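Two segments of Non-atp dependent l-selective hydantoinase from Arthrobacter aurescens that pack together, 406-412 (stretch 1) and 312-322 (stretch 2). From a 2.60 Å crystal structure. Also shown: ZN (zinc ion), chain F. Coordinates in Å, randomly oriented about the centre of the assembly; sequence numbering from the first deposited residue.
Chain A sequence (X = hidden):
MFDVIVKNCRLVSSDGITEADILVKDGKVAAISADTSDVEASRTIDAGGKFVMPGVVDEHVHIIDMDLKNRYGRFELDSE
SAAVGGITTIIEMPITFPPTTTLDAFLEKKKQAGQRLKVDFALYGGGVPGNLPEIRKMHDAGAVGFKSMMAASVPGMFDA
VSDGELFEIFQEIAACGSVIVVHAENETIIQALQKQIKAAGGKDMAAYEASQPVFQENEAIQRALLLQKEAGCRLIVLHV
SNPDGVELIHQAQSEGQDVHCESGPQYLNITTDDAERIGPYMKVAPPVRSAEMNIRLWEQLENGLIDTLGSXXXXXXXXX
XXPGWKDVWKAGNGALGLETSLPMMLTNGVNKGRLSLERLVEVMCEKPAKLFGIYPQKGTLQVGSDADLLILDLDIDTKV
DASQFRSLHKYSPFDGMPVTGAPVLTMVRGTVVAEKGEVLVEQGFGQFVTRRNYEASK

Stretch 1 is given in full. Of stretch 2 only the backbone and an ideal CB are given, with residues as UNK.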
# COMPACT_ATOMS: atom_id res chain seq x y z
N ARG A 406 -1.25 28.49 38.60
CA ARG A 406 -0.33 29.59 38.79
C ARG A 406 -0.32 30.53 37.59
O ARG A 406 0.19 31.64 37.66
CB ARG A 406 1.07 29.03 39.02
CG ARG A 406 1.08 27.88 40.01
CD ARG A 406 0.81 28.40 41.39
NE ARG A 406 1.87 29.32 41.80
CZ ARG A 406 1.67 30.42 42.52
NH1 ARG A 406 0.45 30.76 42.93
NH2 ARG A 406 2.71 31.19 42.85
N SER A 407 -0.91 30.09 36.48
CA SER A 407 -0.95 30.88 35.26
C SER A 407 -1.91 32.06 35.33
O SER A 407 -2.67 32.20 36.29
CB SER A 407 -1.36 29.99 34.08
OG SER A 407 -2.64 29.43 34.31
N LEU A 408 -1.87 32.91 34.30
CA LEU A 408 -2.75 34.07 34.25
C LEU A 408 -4.21 33.63 34.31
O LEU A 408 -4.98 34.15 35.10
CB LEU A 408 -2.52 34.88 32.98
CG LEU A 408 -3.46 36.09 32.91
CD1 LEU A 408 -3.09 37.04 34.03
CD2 LEU A 408 -3.38 36.77 31.55
N HIS A 409 -4.59 32.67 33.47
CA HIS A 409 -5.96 32.19 33.49
C HIS A 409 -6.15 31.02 34.43
O HIS A 409 -5.24 30.24 34.68
CB HIS A 409 -6.40 31.84 32.08
CG HIS A 409 -6.62 33.05 31.23
ND1 HIS A 409 -7.51 34.04 31.57
CD2 HIS A 409 -6.02 33.45 30.08
CE1 HIS A 409 -7.45 35.01 30.67
NE2 HIS A 409 -6.55 34.68 29.76
N LYS A 410 -7.37 30.89 34.95
CA LYS A 410 -7.67 29.85 35.92
C LYS A 410 -8.81 28.92 35.58
O LYS A 410 -9.75 28.79 36.35
CB LYS A 410 -7.96 30.48 37.28
CG LYS A 410 -6.76 30.70 38.18
CD LYS A 410 -5.97 31.96 37.89
CE LYS A 410 -4.88 32.10 38.96
NZ LYS A 410 -3.90 33.18 38.69
N TYR A 411 -8.76 28.27 34.42
CA TYR A 411 -9.81 27.32 34.06
C TYR A 411 -9.18 26.19 33.25
O TYR A 411 -8.10 26.35 32.69
CB TYR A 411 -10.91 28.01 33.27
CG TYR A 411 -10.46 28.64 31.99
CD1 TYR A 411 -10.39 27.89 30.81
CD2 TYR A 411 -10.12 29.99 31.94
CE1 TYR A 411 -9.99 28.48 29.62
CE2 TYR A 411 -9.72 30.58 30.75
CZ TYR A 411 -9.66 29.82 29.60
OH TYR A 411 -9.26 30.40 28.42
N SER A 412 -9.84 25.04 33.20
CA SER A 412 -9.27 23.91 32.49
C SER A 412 -10.29 22.85 32.18
O SER A 412 -11.20 22.62 32.97
CB SER A 412 -8.15 23.31 33.34
OG SER A 412 -7.85 21.98 32.93
N UNK A 312 0.11 22.43 24.02
CA UNK A 312 -0.61 23.43 23.25
C UNK A 312 -1.33 24.35 24.27
O UNK A 312 -2.46 24.80 24.06
CB UNK A 312 -1.59 22.78 22.27
N UNK A 313 -0.64 24.57 25.38
CA UNK A 313 -1.10 25.44 26.45
C UNK A 313 -1.33 26.83 25.85
O UNK A 313 -0.44 27.40 25.21
CB UNK A 313 -0.10 25.49 27.60
N UNK A 314 -2.52 27.38 26.05
CA UNK A 314 -2.80 28.69 25.50
C UNK A 314 -4.06 29.25 26.11
O UNK A 314 -5.13 28.66 26.01
CB UNK A 314 -2.92 28.63 23.98
N UNK A 315 -3.92 30.41 26.74
CA UNK A 315 -5.05 31.05 27.39
C UNK A 315 -5.92 31.87 26.47
O UNK A 315 -5.57 32.16 25.34
CB UNK A 315 -4.55 31.95 28.52
N UNK A 316 -7.09 32.24 26.98
CA UNK A 316 -8.04 33.06 26.26
C UNK A 316 -8.84 33.70 27.37
O UNK A 316 -9.18 33.04 28.36
CB UNK A 316 -8.90 32.27 25.27
N UNK A 317 -9.12 35.01 27.26
CA UNK A 317 -9.89 35.62 28.35
C UNK A 317 -11.18 34.82 28.57
O UNK A 317 -11.92 34.55 27.61
CB UNK A 317 -10.21 37.08 28.04
N UNK A 318 -11.42 34.44 29.82
CA UNK A 318 -12.58 33.64 30.20
C UNK A 318 -13.92 34.15 29.65
O UNK A 318 -14.88 33.38 29.52
CB UNK A 318 -12.66 33.58 31.73
N UNK A 319 -13.98 35.43 29.30
CA UNK A 319 -15.19 36.04 28.75
C UNK A 319 -15.36 35.74 27.26
O UNK A 319 -16.36 36.11 26.65
CB UNK A 319 -15.16 37.55 28.97
N UNK A 320 -14.36 35.09 26.68
CA UNK A 320 -14.40 34.73 25.26
C UNK A 320 -14.64 33.24 25.17
O UNK A 320 -14.56 32.65 24.09
CB UNK A 320 -13.11 35.12 24.54
N UNK A 321 -14.92 32.63 26.32
CA UNK A 321 -15.19 31.20 26.38
C UNK A 321 -16.60 30.97 26.82
O UNK A 321 -17.33 30.20 26.19
CB UNK A 321 -14.22 30.49 27.32
N UNK A 322 -17.00 31.64 27.89
CA UNK A 322 -18.33 31.48 28.47
C UNK A 322 -19.50 31.66 27.49
O UNK A 322 -20.50 30.95 27.57
CB UNK A 322 -18.49 32.48 29.62
ZN ZN F . -1.00 25.68 19.07

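Position 312 lies far from stretch 1, but its ideal CB is 4.4 Å from ZN, close enough for a short side chain to reach the metal. The backbone angles, 64/37, are left-handed, which favours glycine, asparagine or aspartate. An oxygen ligand would suit the metal. The residue is Asp312. Its OD1 binds ZN at 2.1 Å, and its OD2 accepts a hydrogen bond of 2.9 Å from O of water 1, which is itself a zinc ligand.

Position 313 has a CA-to-CB bond that runs sideways to stretch 1, with extended backbone angles. Nothing of stretch 1 is within 5.5 Å of the ideal CB, so only a side chain of some length could reach Ser407. Many medium or long residues would do. The residue is His313. With chi1 in t, the ring meets Ser407 at its edge, CE1 lying 4.5 Å from Ser407 CB. Both ring nitrogens are hydrogen-bonded elsewhere in the structure.

Position 314 points its ideal CB away from stretch 1, with angles of -167/121. Stretch 1 sets no demand here. The residue is Gly314.

Position 315 is the most restricted. It is the point of closest CA register, 6.3 Å from the CA of 315 to the CA of His409. The ideal CB points toward stretch 1 and would sit 2.6 Å from His409 CD2, a clash. The angles, -84/167, would allow any residue, so the imidazole and not the backbone calls for glycine. The residue is Gly315. Its bare CA packs 3.7 Å from His409 CD2.

Position 316 has an extended backbone, and its CB points away overall, though the ideal CB is 3.7 Å from Tyr411 OH. Its carbonyl is what matters to stretch 1: Tyr411 OH donates a hydrogen bond to O of 316 at 2.6 Å. The same oxygen lies over one face of the His409 ring. Since the backbone makes the bond, many side chains would suit. The residue is His316. Its CB is 3.5 Å from Tyr411 OH, and its ND1 is hydrogen-bonded elsewhere in the structure.

Position 317 also points away, and its CA packs 3.4 Å from His409 CE1. A phi of -54° suits proline, though other residues could adopt it. The residue is Pro317, with a C-gamma endo pucker.

Position 318 opens a 3-10 segment, with CB sideways and near the Tyr411 ring. A small or medium apolar residue would fit. The residue is Val318, whose CB lies 4.3 Å from Tyr411 CE2, an apolar contact.

Positions 319 and 320 are not in contact with stretch 1, and polar residues would serve. They are Glu319 and Asp320. Asp320 N donates to Pro317 O at 2.7 Å.

Position 321 points toward stretch 1, its ideal CB 5.1 Å from Tyr411 OH. A side chain with a methylene or two could reach the tyrosine. The residue is Lys321. Its CG is 4.0 Å from Tyr411 OH, while NZ bonds elsewhere in the structure.

Position 322 is out of reach, so stretch 1 sets no preference. It is Glu322.

Stretch 2, residues 312-322: DHGGHPVEDKE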
# COMPACT_ATOMS: atom_id res chain seq x y z
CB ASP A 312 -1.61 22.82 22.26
CG ASP A 312 -2.12 23.84 21.25
OD1 ASP A 312 -1.39 24.82 20.98
OD2 ASP A 312 -3.23 23.67 20.71
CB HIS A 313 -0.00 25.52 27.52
CG HIS A 313 -0.25 26.55 28.58
ND1 HIS A 313 -0.95 26.28 29.73
CD2 HIS A 313 0.14 27.84 28.66
CE1 HIS A 313 -0.98 27.36 30.49
NE2 HIS A 313 -0.33 28.33 29.86
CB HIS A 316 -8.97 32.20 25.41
CG HIS A 316 -9.13 32.69 24.01
ND1 HIS A 316 -8.43 32.16 22.95
CD2 HIS A 316 -9.87 33.71 23.51
CE1 HIS A 316 -8.73 32.83 21.85
NE2 HIS A 316 -9.60 33.78 22.16
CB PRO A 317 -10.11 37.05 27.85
CG PRO A 317 -10.01 36.92 26.35
CD PRO A 317 -8.87 35.97 26.18
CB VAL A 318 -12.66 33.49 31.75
CG1 VAL A 318 -12.93 34.81 32.39
CG2 VAL A 318 -13.72 32.49 32.13
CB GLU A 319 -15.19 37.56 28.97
CG GLU A 319 -13.89 38.25 28.61
CD GLU A 319 -12.94 38.38 29.79
OE1 GLU A 319 -12.90 37.47 30.65
OE2 GLU A 319 -12.21 39.39 29.86
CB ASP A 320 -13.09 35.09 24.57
CG ASP A 320 -12.91 36.59 24.39
OD1 ASP A 320 -13.84 37.34 24.79
OD2 ASP A 320 -11.86 37.01 23.84
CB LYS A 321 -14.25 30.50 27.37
CG LYS A 321 -12.88 30.13 26.82
CD LYS A 321 -12.96 29.03 25.76
CE LYS A 321 -11.57 28.47 25.47
NZ LYS A 321 -11.59 27.33 24.52
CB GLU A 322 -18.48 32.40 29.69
CG GLU A 322 -19.40 31.82 30.78
CD GLU A 322 -18.84 30.57 31.45
OE1 GLU A 322 -18.30 29.69 30.76
OE2 GLU A 322 -18.95 30.45 32.68
O HOH W 1 -3.45 25.61 18.57
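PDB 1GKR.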